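Local coordinates for 11S globulin subunit beta (Cucurbita maxima, PDB 2E9Q), which serves as a seed storage protein, a two-cupin 11S globulin precursor that is laid down as a reserve of nutrients for the seedling, at the interface of chains A and B. Sequence-based numbering; all coordinates share one arbitrary frame. Chains: chain A/B, 11S globulin subunit beta.

Contact 1: the interface of chains A and B. Residues chain A 381-382; chain B 82, 142, 167-170.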
loop_
_atom_site.group_PDB
_atom_site.type_symbol
_atom_site.label_atom_id
_atom_site.label_comp_id
_atom_site.label_asym_id
_atom_site.label_seq_id
_atom_site.Cartn_x
_atom_site.Cartn_y
_atom_site.Cartn_z
ATOM N N GLN A 381 -6.025 -1.280 16.142
ATOM C CA GLN A 381 -5.008 -2.305 16.079
ATOM C C GLN A 381 -4.065 -2.151 17.280
ATOM O O GLN A 381 -3.631 -1.033 17.609
ATOM C CB GLN A 381 -4.217 -2.140 14.772
ATOM C CG GLN A 381 -3.051 -3.114 14.595
ATOM C CD GLN A 381 -2.095 -2.696 13.478
ATOM O OE1 GLN A 381 -1.146 -3.411 13.169
ATOM N NE2 GLN A 381 -2.342 -1.530 12.880
ATOM N N ASN A 382 -3.783 -3.279 17.931
ATOM C CA ASN A 382 -2.887 -3.368 19.088
ATOM C C ASN A 382 -3.405 -2.858 20.428
ATOM O O ASN A 382 -2.756 -3.063 21.453
ATOM C CB ASN A 382 -1.549 -2.672 18.806
ATOM C CG ASN A 382 -0.842 -3.238 17.605
ATOM O OD1 ASN A 382 -0.645 -4.450 17.492
ATOM N ND2 ASN A 382 -0.447 -2.358 16.691
ATOM N N ASN B 82 3.386 -1.171 17.145
ATOM C CA ASN B 82 2.601 -1.116 15.917
ATOM C C ASN B 82 3.439 -1.135 14.652
ATOM O O ASN B 82 2.899 -1.138 13.558
ATOM C CB ASN B 82 1.724 0.141 15.927
ATOM C CG ASN B 82 2.543 1.432 15.941
ATOM O OD1 ASN B 82 3.624 1.493 16.529
ATOM N ND2 ASN B 82 2.016 2.472 15.310
ATOM N N GLY B 142 3.400 -6.032 16.339
ATOM C CA GLY B 142 2.423 -6.693 17.185
ATOM C C GLY B 142 2.970 -7.847 18.014
ATOM O O GLY B 142 2.252 -8.459 18.803
ATOM N N ALA B 167 2.334 -3.216 7.671
ATOM C CA ALA B 167 1.843 -3.819 8.912
ATOM C C ALA B 167 1.222 -2.830 9.902
ATOM O O ALA B 167 0.425 -3.221 10.752
ATOM C CB ALA B 167 2.970 -4.598 9.597
ATOM N N ASN B 168 1.576 -1.555 9.803
ATOM C CA ASN B 168 1.013 -0.555 10.719
ATOM C C ASN B 168 -0.192 0.126 10.085
ATOM O O ASN B 168 -0.061 0.824 9.088
ATOM C CB ASN B 168 2.091 0.468 11.095
ATOM C CG ASN B 168 1.537 1.681 11.817
ATOM O OD1 ASN B 168 0.532 1.607 12.521
ATOM N ND2 ASN B 168 2.215 2.811 11.655
ATOM N N GLN B 169 -1.368 -0.083 10.665
ATOM C CA GLN B 169 -2.587 0.505 10.125
ATOM C C GLN B 169 -3.078 1.717 10.911
ATOM O O GLN B 169 -4.157 2.239 10.630
ATOM C CB GLN B 169 -3.711 -0.533 10.081
ATOM C CG GLN B 169 -3.375 -1.810 9.317
ATOM C CD GLN B 169 -4.618 -2.648 9.025
ATOM O OE1 GLN B 169 -5.720 -2.314 9.465
ATOM N NE2 GLN B 169 -4.443 -3.737 8.284
ATOM N N ILE B 170 -2.306 2.161 11.898
ATOM C CA ILE B 170 -2.730 3.308 12.686
ATOM C C ILE B 170 -2.277 4.614 12.037
ATOM O O ILE B 170 -2.953 5.141 11.155
ATOM C CB ILE B 170 -2.181 3.240 14.120
ATOM C CG1 ILE B 170 -2.575 1.907 14.763
ATOM C CG2 ILE B 170 -2.741 4.399 14.939
ATOM C CD1 ILE B 170 -1.873 1.635 16.070
#
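The side-chain amide of A:Gln381 meets the B:Ala167-B:Gln169 backbone through its two ends, while B:Gln169 lays its aliphatic CB and CG against NE2, its own amide turned 66° away. Nearby, the amide of A:Asn382 stands almost perpendicular to that of B:Asn82, pressing its ND2 corner against the CA and CB of B:Asn82, while its OD1 corner looks toward the CA of B:Gly142. This is a head-to-tail contact of the 11S globulin family: a turn of the C-terminal cupin of chain A meets loops of the N-terminal cupin of chain B. A:Gln381 reaches across as an extended chain, its CG anti to the backbone N (chi1 177°). As modelled, OE1 of A:Gln381 lies 2.9 Å from the carbonyl O of B:Ala167, and NE2 lies 2.8 Å from the backbone N of B:Gln169, pairing acceptor with acceptor and donor with donor. The amide is therefore probably built turned over; exchanging O and N would probably give a pair of hydrogen bonds to the backbone and fix its rotation. B:Ile170 packs its CD1 over the backbone O of A:Gln381, at 3.5 Å, and its CG1 lies beside NE2. In the second shell, the backbone N of B:Ile170 donates to OD1 of B:Asn168 (3.0 Å, 156° at H), approaching from above the carbonyl plane. That bond probably helps hold the bend of the receiving loop, and a weak one from ND2 of B:Asn82 reaches the same oxygen.

Contact 2: the interface of chains A and B. Residues chain A 421, 423-424, 427; chain B 75, 146, 249, 252.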
loop_
_atom_site.group_PDB
_atom_site.type_symbol
_atom_site.label_atom_id
_atom_site.label_comp_id
_atom_site.label_asym_id
_atom_site.label_seq_id
_atom_site.Cartn_x
_atom_site.Cartn_y
_atom_site.Cartn_z
ATOM N N PRO A 421 8.881 -17.290 30.659
ATOM C CA PRO A 421 9.483 -18.093 31.725
ATOM C C PRO A 421 9.095 -17.501 33.072
ATOM O O PRO A 421 8.816 -16.304 33.163
ATOM C CB PRO A 421 10.979 -17.954 31.460
ATOM C CG PRO A 421 11.046 -17.765 29.975
ATOM C CD PRO A 421 9.907 -16.820 29.712
ATOM N N GLY A 423 11.024 -17.043 35.560
ATOM C CA GLY A 423 12.072 -16.112 35.946
ATOM C C GLY A 423 11.834 -14.716 35.385
ATOM O O GLY A 423 12.170 -13.714 36.023
ATOM N N VAL A 424 11.249 -14.651 34.190
ATOM C CA VAL A 424 10.961 -13.378 33.533
ATOM C C VAL A 424 9.774 -12.689 34.202
ATOM O O VAL A 424 9.805 -11.489 34.471
ATOM C CB VAL A 424 10.667 -13.596 32.023
ATOM C CG1 VAL A 424 10.427 -12.275 31.331
ATOM C CG2 VAL A 424 11.838 -14.315 31.372
ATOM N N ASN A 427 10.849 -11.110 37.821
ATOM C CA ASN A 427 11.541 -9.845 37.706
ATOM C C ASN A 427 10.634 -8.773 37.112
ATOM O O ASN A 427 10.738 -7.603 37.472
ATOM C CB ASN A 427 12.802 -10.029 36.861
ATOM C CG ASN A 427 13.889 -10.773 37.611
ATOM O OD1 ASN A 427 14.530 -10.216 38.501
ATOM N ND2 ASN A 427 14.089 -12.044 37.272
ATOM N N LEU B 75 17.461 -6.542 32.136
ATOM C CA LEU B 75 16.333 -7.117 31.427
ATOM C C LEU B 75 15.405 -6.045 30.836
ATOM O O LEU B 75 14.777 -5.285 31.566
ATOM C CB LEU B 75 15.525 -8.013 32.373
ATOM C CG LEU B 75 14.183 -8.535 31.835
ATOM C CD1 LEU B 75 14.427 -9.593 30.756
ATOM C CD2 LEU B 75 13.348 -9.112 32.982
ATOM N N TRP B 146 11.413 -9.568 24.664
ATOM C CA TRP B 146 12.180 -9.100 25.808
ATOM C C TRP B 146 13.621 -9.534 25.587
ATOM O O TRP B 146 13.880 -10.554 24.943
ATOM C CB TRP B 146 11.640 -9.693 27.114
ATOM C CG TRP B 146 11.567 -11.195 27.125
ATOM C CD1 TRP B 146 10.474 -11.964 26.842
ATOM C CD2 TRP B 146 12.633 -12.112 27.433
ATOM N NE1 TRP B 146 10.787 -13.295 26.957
ATOM C CE2 TRP B 146 12.103 -13.418 27.318
ATOM C CE3 TRP B 146 13.978 -11.955 27.796
ATOM C CZ2 TRP B 146 12.876 -14.570 27.553
ATOM C CZ3 TRP B 146 14.753 -13.109 28.030
ATOM C CH2 TRP B 146 14.191 -14.397 27.907
ATOM N N PHE B 249 16.711 -15.383 38.933
ATOM C CA PHE B 249 16.587 -15.374 37.472
ATOM C C PHE B 249 17.896 -15.739 36.778
ATOM O O PHE B 249 18.750 -14.876 36.575
ATOM C CB PHE B 249 16.145 -13.987 36.987
ATOM C CG PHE B 249 16.039 -13.866 35.487
ATOM C CD1 PHE B 249 14.798 -13.808 34.872
ATOM C CD2 PHE B 249 17.180 -13.810 34.689
ATOM C CE1 PHE B 249 14.691 -13.695 33.490
ATOM C CE2 PHE B 249 17.084 -13.699 33.306
ATOM C CZ PHE B 249 15.836 -13.641 32.707
ATOM N N LEU B 252 17.317 -19.772 33.044
ATOM C CA LEU B 252 17.063 -19.588 31.620
ATOM C C LEU B 252 18.352 -19.359 30.856
ATOM O O LEU B 252 18.549 -19.889 29.763
ATOM C CB LEU B 252 16.147 -18.385 31.426
ATOM C CG LEU B 252 14.899 -18.465 32.297
ATOM C CD1 LEU B 252 14.197 -17.120 32.313
ATOM C CD2 LEU B 252 13.993 -19.576 31.773
#
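The carbonyl O of A:Gly423 accepts a hydrogen bond from ND2 of A:Asn427 (2.8 Å, 148° at H) and lies beside the ring edge of B:Phe249, in the plane of that ring, though modelled too close for the separation to be trusted. With CG beside the backbone N and anti to the carbonyl carbon (chi1 -73°), the amide of A:Asn427 folds back along its own helix to the carbonyl four residues earlier. It stands steeply to the B:Phe249 ring, with ND2 modelled too close to CB and CD1 of the phenylalanine for those separations to be trusted. Replacing A:Asn427 with alanine is likely to leave the A:Gly423 carbonyl without this side-chain donor and to open a gap beside CB of B:Phe249, which CG of the asparagine meets at 4.0 Å. One turn away, A:Val424 supplies the apolar centre. With CG1 anti to the backbone N (chi1 -178°), its other methyl, CG2, is turned to chain B, 3.6 Å from CE1 of B:Phe249 and 3.8 Å from CD1 of B:Leu252. The same methyl sits 4.0 Å from CZ2 of B:Trp146, over one indole face toward the rim. A:Pro421 sets its CB against both methyls of B:Leu252, tightly, at 3.4 Å from CD1. B:Leu75 brushes the CB of A:Asn427 through CD2. Helix 422-429 of chain A thus packs against the chain B loop carrying B:Phe249 and B:Leu252, with strands 74-81 and 145-149 of the N-terminal cupin behind.

About 27 Å separates the centres of contact 1 and contact 2, which have no residues in common but belong to one A-B interface. In both, the C-terminal half of chain A meets chain B: contact 1 uses the turn between strands 376-379 and 384-390, contact 2 the later helix 422-429. On the chain B side, strand 74-81 links them, with B:Leu75 near its start and B:Asn82 just past its end. The interface is not an exact two-fold, so each subunit offers a different surface to either neighbour, as fits a closed ring of the three chains deposited; two such rings would make the mature hexamer.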